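Reticulocyte binding protein (Streptococcus agalactiae COH1, PDB 3FAW) probably hydrolyses alpha-1,6-glucosidic linkages of pullulan and related alpha-glucans, as a cell-wall-anchored streptococcal pullulanase with a TIM-barrel catalytic domain. Local coordinates at residues A[214-219]-A[402-407]; A[409-414]-A[489-494]; A[760-765]-A[801-806]. One frame throughout, in Å; residues are numbered along the deposited sequence.

Interaction 1. Residues A[214-219]-A[402-407]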
ATOM      1  N   VAL A 214      30.551  -6.773   6.714  1.00 19.20           N
ATOM      2  CA  VAL A 214      29.137  -7.048   6.976  1.00 18.51           C
ATOM      3  C   VAL A 214      28.502  -7.878   5.854  1.00 16.79           C
ATOM      4  O   VAL A 214      28.861  -7.735   4.688  1.00 17.04           O
ATOM      5  CB  VAL A 214      28.346  -5.735   7.213  1.00 18.97           C
ATOM      6  CG1 VAL A 214      28.186  -4.937   5.915  1.00 17.82           C
ATOM      7  CG2 VAL A 214      26.998  -6.034   7.856  1.00 19.78           C
ATOM      8  N   LYS A 215      27.568  -8.752   6.225  1.00 14.76           N
ATOM      9  CA  LYS A 215      26.897  -9.638   5.268  1.00 13.61           C
ATOM     10  C   LYS A 215      25.524  -9.084   4.903  1.00 13.21           C
ATOM     11  O   LYS A 215      24.676  -8.881   5.783  1.00 13.43           O
ATOM     12  CB  LYS A 215      26.793 -11.058   5.836  1.00 13.37           C
ATOM     13  CG  LYS A 215      28.161 -11.718   6.038  1.00 14.26           C
ATOM     14  CD  LYS A 215      28.089 -13.056   6.768  1.00 12.38           C
ATOM     15  CE  LYS A 215      29.497 -13.589   7.039  1.00 13.89           C
ATOM     16  NZ  LYS A 215      29.511 -14.908   7.733  1.00 11.91           N
ATOM     17  N   ILE A 216      25.310  -8.842   3.608  1.00 12.24           N
ATOM     18  CA  ILE A 216      24.107  -8.139   3.133  1.00 11.88           C
ATOM     19  C   ILE A 216      23.221  -8.979   2.203  1.00 12.12           C
ATOM     20  O   ILE A 216      23.648  -9.999   1.658  1.00 12.36           O
ATOM     21  CB  ILE A 216      24.461  -6.764   2.458  1.00 10.34           C
ATOM     22  CG1 ILE A 216      25.185  -6.941   1.118  1.00  9.95           C
ATOM     23  CG2 ILE A 216      25.313  -5.910   3.402  1.00  9.17           C
ATOM     24  CD1 ILE A 216      24.278  -7.133  -0.074  1.00  8.75           C
ATOM     25  N   LEU A 217      21.980  -8.526   2.039  1.00 12.42           N
ATOM     26  CA  LEU A 217      20.990  -9.193   1.190  1.00 12.00           C
ATOM     27  C   LEU A 217      20.897  -8.462  -0.138  1.00 12.71           C
ATOM     28  O   LEU A 217      20.635  -7.262  -0.166  1.00 12.41           O
ATOM     29  CB  LEU A 217      19.616  -9.210   1.876  1.00 12.57           C
ATOM     30  CG  LEU A 217      18.403  -9.613   1.026  1.00 11.50           C
ATOM     31  CD1 LEU A 217      18.630 -10.967   0.363  1.00 14.17           C
ATOM     32  CD2 LEU A 217      17.116  -9.634   1.863  1.00 10.58           C
ATOM     33  N   ASP A 218      21.121  -9.188  -1.232  1.00 13.49           N
ATOM     34  CA  ASP A 218      20.975  -8.642  -2.580  1.00 13.23           C
ATOM     35  C   ASP A 218      19.600  -7.973  -2.722  1.00 12.58           C
ATOM     36  O   ASP A 218      18.573  -8.651  -2.648  1.00 11.11           O
ATOM     37  CB  ASP A 218      21.138  -9.767  -3.610  1.00 12.23           C
ATOM     38  CG  ASP A 218      21.208  -9.265  -5.041  1.00 12.92           C
ATOM     39  OD1 ASP A 218      21.056  -8.046  -5.281  1.00 12.74           O
ATOM     40  OD2 ASP A 218      21.417 -10.104  -5.944  1.00 12.86           O
ATOM     41  N   PRO A 219      19.570  -6.636  -2.903  1.00 12.75           N
ATOM     42  CA  PRO A 219      18.271  -5.971  -3.045  1.00 12.45           C
ATOM     43  C   PRO A 219      17.473  -6.389  -4.286  1.00 12.78           C
ATOM     44  O   PRO A 219      16.257  -6.261  -4.285  1.00 12.66           O
ATOM     45  CB  PRO A 219      18.622  -4.473  -3.085  1.00 12.18           C
ATOM     46  CG  PRO A 219      20.059  -4.393  -3.350  1.00 14.71           C
ATOM     47  CD  PRO A 219      20.696  -5.686  -2.954  1.00 12.53           C
ATOM     48  N   GLU A 402      21.614   0.232   4.353  1.00 11.50           N
ATOM     49  CA  GLU A 402      22.722   1.042   4.882  1.00 11.01           C
ATOM     50  C   GLU A 402      24.029   0.254   4.936  1.00 11.81           C
ATOM     51  O   GLU A 402      25.106   0.819   4.739  1.00 11.60           O
ATOM     52  CB  GLU A 402      22.389   1.608   6.265  1.00 10.74           C
ATOM     53  CG  GLU A 402      23.271   2.789   6.703  1.00 11.20           C
ATOM     54  CD  GLU A 402      23.009   4.075   5.924  1.00 11.31           C
ATOM     55  OE1 GLU A 402      22.034   4.133   5.147  1.00 16.93           O
ATOM     56  OE2 GLU A 402      23.783   5.045   6.096  1.00 11.47           O
ATOM     57  N   ASP A 403      23.936  -1.048   5.199  1.00 12.65           N
ATOM     58  CA  ASP A 403      25.107  -1.923   5.150  1.00 13.19           C
ATOM     59  C   ASP A 403      25.721  -2.001   3.754  1.00 14.04           C
ATOM     60  O   ASP A 403      26.921  -2.185   3.622  1.00 11.29           O
ATOM     61  CB  ASP A 403      24.751  -3.345   5.599  1.00 14.28           C
ATOM     62  CG  ASP A 403      24.565  -3.468   7.104  1.00 14.40           C
ATOM     63  OD1 ASP A 403      24.963  -2.550   7.851  1.00  9.92           O
ATOM     64  OD2 ASP A 403      24.023  -4.506   7.537  1.00 15.90           O
ATOM     65  N   ILE A 404      24.893  -1.886   2.715  1.00 14.66           N
ATOM     66  CA  ILE A 404      25.361  -2.074   1.340  1.00 14.20           C
ATOM     67  C   ILE A 404      26.191  -0.882   0.891  1.00 14.36           C
ATOM     68  O   ILE A 404      27.306  -1.040   0.398  1.00 15.97           O
ATOM     69  CB  ILE A 404      24.186  -2.273   0.357  1.00 13.93           C
ATOM     70  CG1 ILE A 404      23.355  -3.501   0.754  1.00 14.48           C
ATOM     71  CG2 ILE A 404      24.708  -2.420  -1.075  1.00 15.01           C
ATOM     72  CD1 ILE A 404      22.112  -3.713  -0.092  1.00 10.46           C
ATOM     73  N   GLU A 405      25.624   0.308   1.060  1.00 15.53           N
ATOM     74  CA  GLU A 405      26.299   1.559   0.725  1.00 15.11           C
ATOM     75  C   GLU A 405      25.838   2.611   1.723  1.00 14.04           C
ATOM     76  O   GLU A 405      24.660   2.965   1.738  1.00 14.39           O
ATOM     77  CB  GLU A 405      25.955   1.991  -0.705  1.00 14.91           C
ATOM     78  CG  GLU A 405      26.524   3.350  -1.141  1.00 16.18           C
ATOM     79  CD  GLU A 405      28.049   3.406  -1.162  1.00 13.17           C
ATOM     80  OE1 GLU A 405      28.705   2.360  -1.339  1.00 12.08           O
ATOM     81  OE2 GLU A 405      28.594   4.516  -1.017  1.00 14.12           O
ATOM     82  N   PRO A 406      26.756   3.107   2.568  1.00 13.19           N
ATOM     83  CA  PRO A 406      26.339   4.078   3.573  1.00 12.87           C
ATOM     84  C   PRO A 406      26.093   5.461   2.973  1.00 13.10           C
ATOM     85  O   PRO A 406      26.637   5.789   1.914  1.00 13.52           O
ATOM     86  CB  PRO A 406      27.519   4.107   4.549  1.00 13.06           C
ATOM     87  CG  PRO A 406      28.697   3.742   3.721  1.00 13.83           C
ATOM     88  CD  PRO A 406      28.199   2.813   2.644  1.00 12.49           C
ATOM     89  N   ASN A 407      25.264   6.251   3.650  1.00 12.55           N
ATOM     90  CA  ASN A 407      24.998   7.627   3.243  1.00 12.55           C
ATOM     91  C   ASN A 407      24.587   7.720   1.768  1.00 12.32           C
ATOM     92  O   ASN A 407      25.223   8.428   0.990  1.00 13.68           O
ATOM     93  CB  ASN A 407      26.230   8.506   3.499  1.00 12.94           C
ATOM     94  CG  ASN A 407      26.870   8.243   4.850  1.00 13.43           C
ATOM     95  OD1 ASN A 407      26.342   8.636   5.889  1.00 17.66           O
ATOM     96  ND2 ASN A 407      28.016   7.582   4.838  1.00 12.12           N
TER
HETATM   97  O   HOH W   1      22.901  -6.505   6.093  1.00 12.69           O
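I216 meets D403 and I404 with different branches. The I216 and D403 side chains slide past each other in opposite directions, and I216 CG2 comes within 3.4 Å of D403 CB, while I216 CD1 lies 3.8 Å from I404 CG1, the two isoleucine side chains crossing at about a right angle. With chi1 at 69°, I216 CG1 occupies the crowded position between its own backbone N and carbonyl carbon, and CG2 sits beside the N. V214, two residues back on the same strand, crosses D403 at about a right angle and sets CG2 3.4 Å from D403 OD2. Strand 212-216 belongs to the antiparallel sheet of the CBM48-type module, hydrogen-bonded along strand 202-209; the partner is the loop that follows helix 399-402 in the alpha-amylase-type catalytic domain, so this is an interdomain seam. Farther along, I404 has CG1 anti to its carbonyl carbon (chi1 -59°), and its CD1 reaches tip to tip toward P219, 3.8 Å from P219 CD. The same methyl touches the backbone oxygen of L217. No direct hydrogen bond joins the two segments. Instead a water donates one hydrogen bond to K215 O and another to D403 OD2. That carboxylate oxygen also forms a salt bridge with K237, so a lysine and a water share it beside the V214 methyl; R209 binds D403 O from strand 202-209.

Interaction 2. Residues A[409-414]-A[489-494]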
ATOM      1  N   TYR A 409      21.226   5.477   0.114  1.00 13.69           N
ATOM      2  CA  TYR A 409      19.926   4.894  -0.258  1.00 13.34           C
ATOM      3  C   TYR A 409      18.736   5.563   0.422  1.00 12.50           C
ATOM      4  O   TYR A 409      17.662   5.695  -0.171  1.00 12.27           O
ATOM      5  CB  TYR A 409      19.890   3.394   0.062  1.00 13.32           C
ATOM      6  CG  TYR A 409      20.461   2.496  -1.018  1.00 13.20           C
ATOM      7  CD1 TYR A 409      19.822   2.364  -2.249  1.00 12.47           C
ATOM      8  CD2 TYR A 409      21.616   1.747  -0.793  1.00 12.73           C
ATOM      9  CE1 TYR A 409      20.327   1.531  -3.235  1.00 10.06           C
ATOM     10  CE2 TYR A 409      22.128   0.910  -1.774  1.00 13.56           C
ATOM     11  CZ  TYR A 409      21.477   0.805  -2.991  1.00 13.29           C
ATOM     12  OH  TYR A 409      21.973  -0.029  -3.964  1.00 14.19           O
ATOM     13  N   HIS A 410      18.925   5.971   1.671  1.00 12.03           N
ATOM     14  CA  HIS A 410      17.837   6.559   2.443  1.00 11.85           C
ATOM     15  C   HIS A 410      17.813   8.079   2.299  1.00 11.37           C
ATOM     16  O   HIS A 410      18.829   8.697   1.962  1.00 10.75           O
ATOM     17  CB  HIS A 410      17.964   6.178   3.919  1.00 11.49           C
ATOM     18  CG  HIS A 410      18.062   4.702   4.156  1.00 13.42           C
ATOM     19  ND1 HIS A 410      19.213   4.094   4.612  1.00  9.85           N
ATOM     20  CD2 HIS A 410      17.152   3.712   3.994  1.00 13.76           C
ATOM     21  CE1 HIS A 410      19.005   2.794   4.724  1.00 12.37           C
ATOM     22  NE2 HIS A 410      17.763   2.535   4.356  1.00 13.92           N
ATOM     23  N   PHE A 411      16.647   8.670   2.544  1.00 10.37           N
ATOM     24  CA  PHE A 411      16.560  10.110   2.773  1.00 11.88           C
ATOM     25  C   PHE A 411      17.437  10.417   3.986  1.00 12.92           C
ATOM     26  O   PHE A 411      17.484   9.632   4.933  1.00 13.59           O
ATOM     27  CB  PHE A 411      15.126  10.566   3.044  1.00 10.81           C
ATOM     28  CG  PHE A 411      14.256  10.660   1.818  1.00  9.76           C
ATOM     29  CD1 PHE A 411      14.679  11.349   0.686  1.00  6.97           C
ATOM     30  CD2 PHE A 411      12.984  10.090   1.813  1.00  9.62           C
ATOM     31  CE1 PHE A 411      13.865  11.447  -0.435  1.00  7.85           C
ATOM     32  CE2 PHE A 411      12.161  10.185   0.690  1.00  9.75           C
ATOM     33  CZ  PHE A 411      12.603  10.868  -0.434  1.00  9.41           C
ATOM     34  N   MET A 412      18.136  11.547   3.942  1.00 12.49           N
ATOM     35  CA  MET A 412      19.185  11.834   4.912  1.00 12.77           C
ATOM     36  C   MET A 412      19.030  13.180   5.608  1.00 12.67           C
ATOM     37  O   MET A 412      18.447  14.121   5.063  1.00 11.95           O
ATOM     38  CB  MET A 412      20.548  11.792   4.220  1.00 13.19           C
ATOM     39  CG  MET A 412      21.143  10.398   4.079  1.00 12.62           C
ATOM     40  SD  MET A 412      22.681  10.431   3.135  1.00 16.45           S
ATOM     41  CE  MET A 412      22.050  10.833   1.505  1.00 13.82           C
ATOM     42  N   ASN A 413      19.559  13.243   6.828  1.00 12.85           N
ATOM     43  CA  ASN A 413      19.792  14.503   7.517  1.00 14.30           C
ATOM     44  C   ASN A 413      21.058  15.118   6.925  1.00 14.40           C
ATOM     45  O   ASN A 413      21.843  14.423   6.277  1.00 12.73           O
ATOM     46  CB  ASN A 413      19.976  14.282   9.024  1.00 14.36           C
ATOM     47  CG  ASN A 413      18.743  13.701   9.692  1.00 13.63           C
ATOM     48  OD1 ASN A 413      17.685  14.314   9.696  1.00 12.85           O
ATOM     49  ND2 ASN A 413      18.888  12.519  10.281  1.00 12.73           N
ATOM     50  N   GLU A 414      21.253  16.416   7.149  1.00 16.63           N
ATOM     51  CA  GLU A 414      22.418  17.137   6.610  1.00 18.45           C
ATOM     52  C   GLU A 414      23.763  16.596   7.101  1.00 18.29           C
ATOM     53  O   GLU A 414      24.783  16.803   6.441  1.00 19.78           O
ATOM     54  CB  GLU A 414      22.318  18.638   6.913  1.00 18.43           C
ATOM     55  CG  GLU A 414      21.249  19.347   6.090  1.00 22.06           C
ATOM     56  CD  GLU A 414      21.078  20.819   6.449  1.00 24.22           C
ATOM     57  OE1 GLU A 414      20.295  21.503   5.751  1.00 28.11           O
ATOM     58  OE2 GLU A 414      21.716  21.291   7.420  1.00 31.36           O
ATOM     59  N   ARG A 489      -0.493  13.637   3.645  1.00 13.00           N
ATOM     60  CA  ARG A 489       0.577  14.640   3.643  1.00 12.39           C
ATOM     61  C   ARG A 489       1.620  14.319   4.708  1.00 12.52           C
ATOM     62  O   ARG A 489       1.590  14.860   5.817  1.00 13.59           O
ATOM     63  CB  ARG A 489      -0.006  16.038   3.853  1.00 12.90           C
ATOM     64  CG  ARG A 489      -0.942  16.458   2.740  1.00 12.35           C
ATOM     65  CD  ARG A 489      -1.677  17.744   3.058  1.00 14.27           C
ATOM     66  NE  ARG A 489      -2.679  18.027   2.033  1.00 14.32           N
ATOM     67  CZ  ARG A 489      -3.917  17.536   2.011  1.00 16.88           C
ATOM     68  NH1 ARG A 489      -4.365  16.734   2.973  1.00 21.30           N
ATOM     69  NH2 ARG A 489      -4.728  17.863   1.015  1.00 16.91           N
ATOM     70  N   THR A 490       2.544  13.433   4.353  1.00 12.68           N
ATOM     71  CA  THR A 490       3.529  12.897   5.296  1.00 12.71           C
ATOM     72  C   THR A 490       4.998  13.142   4.890  1.00 13.37           C
ATOM     73  O   THR A 490       5.907  12.715   5.599  1.00 14.74           O
ATOM     74  CB  THR A 490       3.320  11.375   5.460  1.00 12.50           C
ATOM     75  OG1 THR A 490       3.460  10.734   4.188  1.00 12.94           O
ATOM     76  CG2 THR A 490       1.931  11.072   6.011  1.00 10.37           C
ATOM     77  N   PHE A 491       5.233  13.833   3.775  1.00 13.46           N
ATOM     78  CA  PHE A 491       6.582  13.903   3.183  1.00 14.22           C
ATOM     79  C   PHE A 491       7.652  14.420   4.150  1.00 13.66           C
ATOM     80  O   PHE A 491       7.445  15.412   4.854  1.00 13.81           O
ATOM     81  CB  PHE A 491       6.583  14.774   1.920  1.00 13.99           C
ATOM     82  CG  PHE A 491       7.902  14.775   1.185  1.00 13.58           C
ATOM     83  CD1 PHE A 491       8.233  13.732   0.330  1.00 11.22           C
ATOM     84  CD2 PHE A 491       8.811  15.815   1.354  1.00 13.80           C
ATOM     85  CE1 PHE A 491       9.450  13.722  -0.348  1.00 11.47           C
ATOM     86  CE2 PHE A 491      10.029  15.815   0.681  1.00 12.60           C
ATOM     87  CZ  PHE A 491      10.346  14.766  -0.175  1.00 14.36           C
ATOM     88  N   GLN A 492       8.796  13.740   4.171  1.00 13.38           N
ATOM     89  CA  GLN A 492       9.967  14.209   4.915  1.00 13.72           C
ATOM     90  C   GLN A 492      11.109  14.542   3.966  1.00 12.99           C
ATOM     91  O   GLN A 492      11.612  15.663   3.970  1.00 15.23           O
ATOM     92  CB  GLN A 492      10.403  13.166   5.949  1.00 14.28           C
ATOM     93  CG  GLN A 492       9.367  12.922   7.039  1.00 14.58           C
ATOM     94  CD  GLN A 492       9.007  14.190   7.793  1.00 18.89           C
ATOM     95  OE1 GLN A 492       7.838  14.572   7.869  1.00 25.94           O
ATOM     96  NE2 GLN A 492      10.014  14.856   8.342  1.00 15.70           N
ATOM     97  N   GLY A 493      11.512  13.570   3.152  1.00 12.69           N
ATOM     98  CA  GLY A 493      12.571  13.772   2.165  1.00 11.38           C
ATOM     99  C   GLY A 493      13.937  14.003   2.785  1.00 12.27           C
ATOM    100  O   GLY A 493      14.171  13.642   3.940  1.00 10.39           O
ATOM    101  N   ASP A 494      14.840  14.597   2.005  1.00 12.78           N
ATOM    102  CA  ASP A 494      16.173  14.975   2.481  1.00 12.78           C
ATOM    103  C   ASP A 494      16.082  16.311   3.220  1.00 13.84           C
ATOM    104  O   ASP A 494      15.413  17.231   2.751  1.00 13.28           O
ATOM    105  CB  ASP A 494      17.150  15.116   1.306  1.00 11.75           C
ATOM    106  CG  ASP A 494      17.561  13.778   0.703  1.00 11.93           C
ATOM    107  OD1 ASP A 494      17.929  12.858   1.458  1.00 10.66           O
ATOM    108  OD2 ASP A 494      17.549  13.658  -0.539  1.00  9.10           O
TER
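The F411 ring carries G493 on one face: G493 CA stands over the ring centre, 3.5 Å from the centroid and only 9° off the normal, a CH-pi contact. At the edge of the same ring, in its plane, lies D494 OD1. F491 turns its edge toward the F411 face in an offset edge-to-face pair, with centroids 5.9 Å apart and planes at 72°; the F491 ring in turn has G493 N above one face, offset toward the rim. G493 is thus packed against both phenyl rings. At the root of the ring, F411 CB comes within 3.3 Å of G493 O, an oxygen that accepts a hydrogen bond from R419.

D494 holds the neighbouring backbone. Its CG lies beside its own N (chi1 -73°), and OD1 accepts the M412 amide, M412 N to D494 OD1 2.8 Å, met nearly along the C-O axis. The other carboxylate oxygen, OD2, is hydrogen-bonded to H431, so the buried acid is gripped through both oxygens. D494 CA also makes a CA-H...O contact with M412 O. W122 of helix 122-129 packs on both M412 and D494. The two segments belong to long loops following strands 385-390 and 482-485 of the closed eight-stranded parallel barrel, a loop-to-loop contact characteristic of the elaborated beta-alpha connections of alpha-amylase-type TIM barrels.

Interaction 3. Residues A[760-765]-A[801-806]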
ATOM      1  N   ARG A 760     -38.894   9.822   6.359  1.00 17.30           N
ATOM      2  CA  ARG A 760     -38.738  11.153   5.763  1.00 17.03           C
ATOM      3  C   ARG A 760     -39.405  11.228   4.398  1.00 17.57           C
ATOM      4  O   ARG A 760     -39.243  10.328   3.572  1.00 19.17           O
ATOM      5  CB  ARG A 760     -37.258  11.519   5.614  1.00 16.98           C
ATOM      6  CG  ARG A 760     -36.466  11.549   6.914  1.00 17.02           C
ATOM      7  CD  ARG A 760     -36.877  12.702   7.823  1.00 16.82           C
ATOM      8  NE  ARG A 760     -36.507  14.002   7.266  1.00 16.29           N
ATOM      9  CZ  ARG A 760     -35.297  14.555   7.355  1.00 16.19           C
ATOM     10  NH1 ARG A 760     -34.304  13.930   7.973  1.00 18.95           N
ATOM     11  NH2 ARG A 760     -35.072  15.745   6.816  1.00 15.54           N
ATOM     12  N   ASN A 761     -40.153  12.305   4.174  1.00 18.26           N
ATOM     13  CA  ASN A 761     -40.718  12.614   2.861  1.00 18.42           C
ATOM     14  C   ASN A 761     -39.707  13.419   2.057  1.00 17.76           C
ATOM     15  O   ASN A 761     -39.284  14.491   2.494  1.00 17.70           O
ATOM     16  CB  ASN A 761     -42.026  13.405   3.007  1.00 18.73           C
ATOM     17  CG  ASN A 761     -42.630  13.814   1.665  1.00 20.11           C
ATOM     18  OD1 ASN A 761     -42.135  14.724   0.998  1.00 23.54           O
ATOM     19  ND2 ASN A 761     -43.722  13.163   1.283  1.00 18.47           N
ATOM     20  N   VAL A 762     -39.314  12.897   0.898  1.00 17.60           N
ATOM     21  CA  VAL A 762     -38.407  13.598  -0.014  1.00 16.98           C
ATOM     22  C   VAL A 762     -39.205  14.260  -1.139  1.00 17.30           C
ATOM     23  O   VAL A 762     -39.857  13.578  -1.932  1.00 17.49           O
ATOM     24  CB  VAL A 762     -37.366  12.634  -0.623  1.00 17.14           C
ATOM     25  CG1 VAL A 762     -36.480  13.360  -1.627  1.00 16.77           C
ATOM     26  CG2 VAL A 762     -36.513  12.008   0.475  1.00 17.96           C
ATOM     27  N   LEU A 763     -39.142  15.589  -1.208  1.00 17.35           N
ATOM     28  CA  LEU A 763     -39.872  16.357  -2.220  1.00 17.03           C
ATOM     29  C   LEU A 763     -39.197  16.259  -3.597  1.00 16.04           C
ATOM     30  O   LEU A 763     -37.981  16.398  -3.712  1.00 15.50           O
ATOM     31  CB  LEU A 763     -39.977  17.823  -1.779  1.00 16.37           C
ATOM     32  CG  LEU A 763     -40.739  18.812  -2.666  1.00 17.65           C
ATOM     33  CD1 LEU A 763     -42.176  18.364  -2.930  1.00 16.38           C
ATOM     34  CD2 LEU A 763     -40.719  20.185  -2.017  1.00 19.71           C
ATOM     35  N   LEU A 764     -39.996  16.006  -4.632  1.00 16.50           N
ATOM     36  CA  LEU A 764     -39.504  15.955  -6.014  1.00 16.73           C
ATOM     37  C   LEU A 764     -39.920  17.202  -6.795  1.00 17.22           C
ATOM     38  O   LEU A 764     -39.114  17.778  -7.527  1.00 16.50           O
ATOM     39  CB  LEU A 764     -40.008  14.691  -6.723  1.00 16.07           C
ATOM     40  CG  LEU A 764     -39.565  13.363  -6.098  1.00 16.43           C
ATOM     41  CD1 LEU A 764     -40.086  12.171  -6.903  1.00 14.07           C
ATOM     42  CD2 LEU A 764     -38.053  13.299  -5.970  1.00 12.78           C
ATOM     43  N   GLY A 765     -41.177  17.614  -6.637  1.00 17.39           N
ATOM     44  CA  GLY A 765     -41.684  18.813  -7.305  1.00 18.78           C
ATOM     45  C   GLY A 765     -41.718  18.645  -8.814  1.00 20.08           C
ATOM     46  O   GLY A 765     -41.556  17.536  -9.323  1.00 19.17           O
ATOM     47  N   LEU A 801     -41.656  11.282  -2.362  1.00 16.80           N
ATOM     48  CA  LEU A 801     -41.439   9.904  -1.925  1.00 17.59           C
ATOM     49  C   LEU A 801     -41.406   9.870  -0.401  1.00 16.99           C
ATOM     50  O   LEU A 801     -40.750  10.701   0.220  1.00 17.19           O
ATOM     51  CB  LEU A 801     -40.103   9.384  -2.469  1.00 17.95           C
ATOM     52  CG  LEU A 801     -40.108   8.683  -3.830  1.00 20.84           C
ATOM     53  CD1 LEU A 801     -40.836   9.496  -4.887  1.00 22.87           C
ATOM     54  CD2 LEU A 801     -38.681   8.391  -4.258  1.00 19.76           C
ATOM     55  N   LEU A 802     -42.121   8.919   0.195  1.00 16.99           N
ATOM     56  CA  LEU A 802     -42.049   8.674   1.632  1.00 17.11           C
ATOM     57  C   LEU A 802     -41.152   7.466   1.868  1.00 18.10           C
ATOM     58  O   LEU A 802     -41.482   6.351   1.453  1.00 19.53           O
ATOM     59  CB  LEU A 802     -43.442   8.425   2.217  1.00 16.47           C
ATOM     60  CG  LEU A 802     -43.531   8.109   3.714  1.00 15.91           C
ATOM     61  CD1 LEU A 802     -42.875   9.206   4.556  1.00 17.18           C
ATOM     62  CD2 LEU A 802     -44.986   7.918   4.122  1.00 16.01           C
ATOM     63  N   ILE A 803     -40.024   7.690   2.536  1.00 18.33           N
ATOM     64  CA  ILE A 803     -39.010   6.654   2.709  1.00 18.05           C
ATOM     65  C   ILE A 803     -38.851   6.269   4.177  1.00 17.59           C
ATOM     66  O   ILE A 803     -38.734   7.134   5.046  1.00 15.49           O
ATOM     67  CB  ILE A 803     -37.648   7.103   2.137  1.00 18.58           C
ATOM     68  CG1 ILE A 803     -37.795   7.469   0.655  1.00 18.24           C
ATOM     69  CG2 ILE A 803     -36.598   6.000   2.319  1.00 16.02           C
ATOM     70  CD1 ILE A 803     -36.521   7.967   0.022  1.00 20.40           C
ATOM     71  N   ASP A 804     -38.851   4.960   4.434  1.00 17.81           N
ATOM     72  CA  ASP A 804     -38.670   4.410   5.781  1.00 18.43           C
ATOM     73  C   ASP A 804     -37.311   4.797   6.376  1.00 17.66           C
ATOM     74  O   ASP A 804     -36.363   5.062   5.639  1.00 19.03           O
ATOM     75  CB  ASP A 804     -38.761   2.875   5.750  1.00 19.58           C
ATOM     76  CG  ASP A 804     -40.195   2.353   5.759  1.00 22.14           C
ATOM     77  OD1 ASP A 804     -41.131   3.080   5.355  1.00 16.73           O
ATOM     78  OD2 ASP A 804     -40.374   1.185   6.166  1.00 24.71           O
ATOM     79  N   PRO A 805     -37.204   4.813   7.716  1.00 17.40           N
ATOM     80  CA  PRO A 805     -35.897   5.060   8.337  1.00 17.65           C
ATOM     81  C   PRO A 805     -34.839   4.016   7.958  1.00 16.98           C
ATOM     82  O   PRO A 805     -35.174   2.853   7.729  1.00 16.96           O
ATOM     83  CB  PRO A 805     -36.197   4.995   9.840  1.00 18.20           C
ATOM     84  CG  PRO A 805     -37.504   4.293   9.959  1.00 18.20           C
ATOM     85  CD  PRO A 805     -38.264   4.605   8.717  1.00 16.94           C
ATOM     86  N   LEU A 806     -33.580   4.447   7.883  1.00 15.92           N
ATOM     87  CA  LEU A 806     -32.456   3.566   7.554  1.00 15.60           C
ATOM     88  C   LEU A 806     -32.700   2.726   6.291  1.00 14.53           C
ATOM     89  O   LEU A 806     -32.486   1.509   6.287  1.00 13.63           O
ATOM     90  CB  LEU A 806     -32.133   2.664   8.750  1.00 15.83           C
ATOM     91  CG  LEU A 806     -31.909   3.391  10.082  1.00 17.17           C
ATOM     92  CD1 LEU A 806     -31.381   2.422  11.126  1.00 15.01           C
ATOM     93  CD2 LEU A 806     -30.950   4.570   9.914  1.00 14.00           C
TER
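A short antiparallel beta ladder in the C-terminal domain pairs strand 760-763 with strand 800-803, beginning at R760 opposite I803. The axes of the paired pieces approach to 4.7 Å, and their directions differ by 151°. R760 and I803 form a hydrogen-bonded pair: R760 N donates to I803 O at 3.0 Å, and I803 N returns a bond to R760 O. V762 and L801 form the second such pair, with V762 N to L801 O the shortest of the four bonds at 2.7 Å; L801 N closes the pair on V762 O. Between them N761 faces L802 as a non-hydrogen-bonded pair, and N761 CA approaches L801 O in a CA-H...O contact. This ladder is one side of a three-stranded antiparallel sheet completed by strand 794-796, with 800-803 in the middle, within a domain of the SpuA C-terminal family.

V762, L801 and I803 point to the same face, where F752 of strand 748-754 packs against all three. The V762 and I803 side chains cross obliquely, with V762 CG2 4.1 Å from I803 CD1. Just past the end of strand 760-763, L764, with CG beside its own N and CD1 extended from CA (chi2 -178°), brings CD1 to 3.4 Å from L801 CD1, a tighter methyl contact than usual. R760 shares the F752 side, yet its guanidinium makes salt bridges to D756, D734 and D729, acids that would probably offset its charge in this buried setting. On the other face are N761 and L802. N761 has CG anti to its backbone N (chi1 177°), and its ND2 bonds to S800 OG; L802 lays CD1 3.9 Å from R760 O.

Overall arrangement
Along the chain the three contacts follow one another in series. Interactions 1 and 2 are neighbours, centres 19 Å apart, because residues 402-407 and 409-414 belong to the same loop after helix 399-402. They touch directly: E402 OE1 lies 2.9 Å from H410 ND1, a probable hydrogen bond, and M412 SD packs on N407. That loop therefore meets the CBM48-type module at one end and the loop after barrel strand 482-485 at the other, linking module and catalytic barrel. Interaction 3 stands apart in the C-terminal domain, its centre 65 Å from that of interaction 1, across the chain's centre, and 53 Å from that of interaction 2.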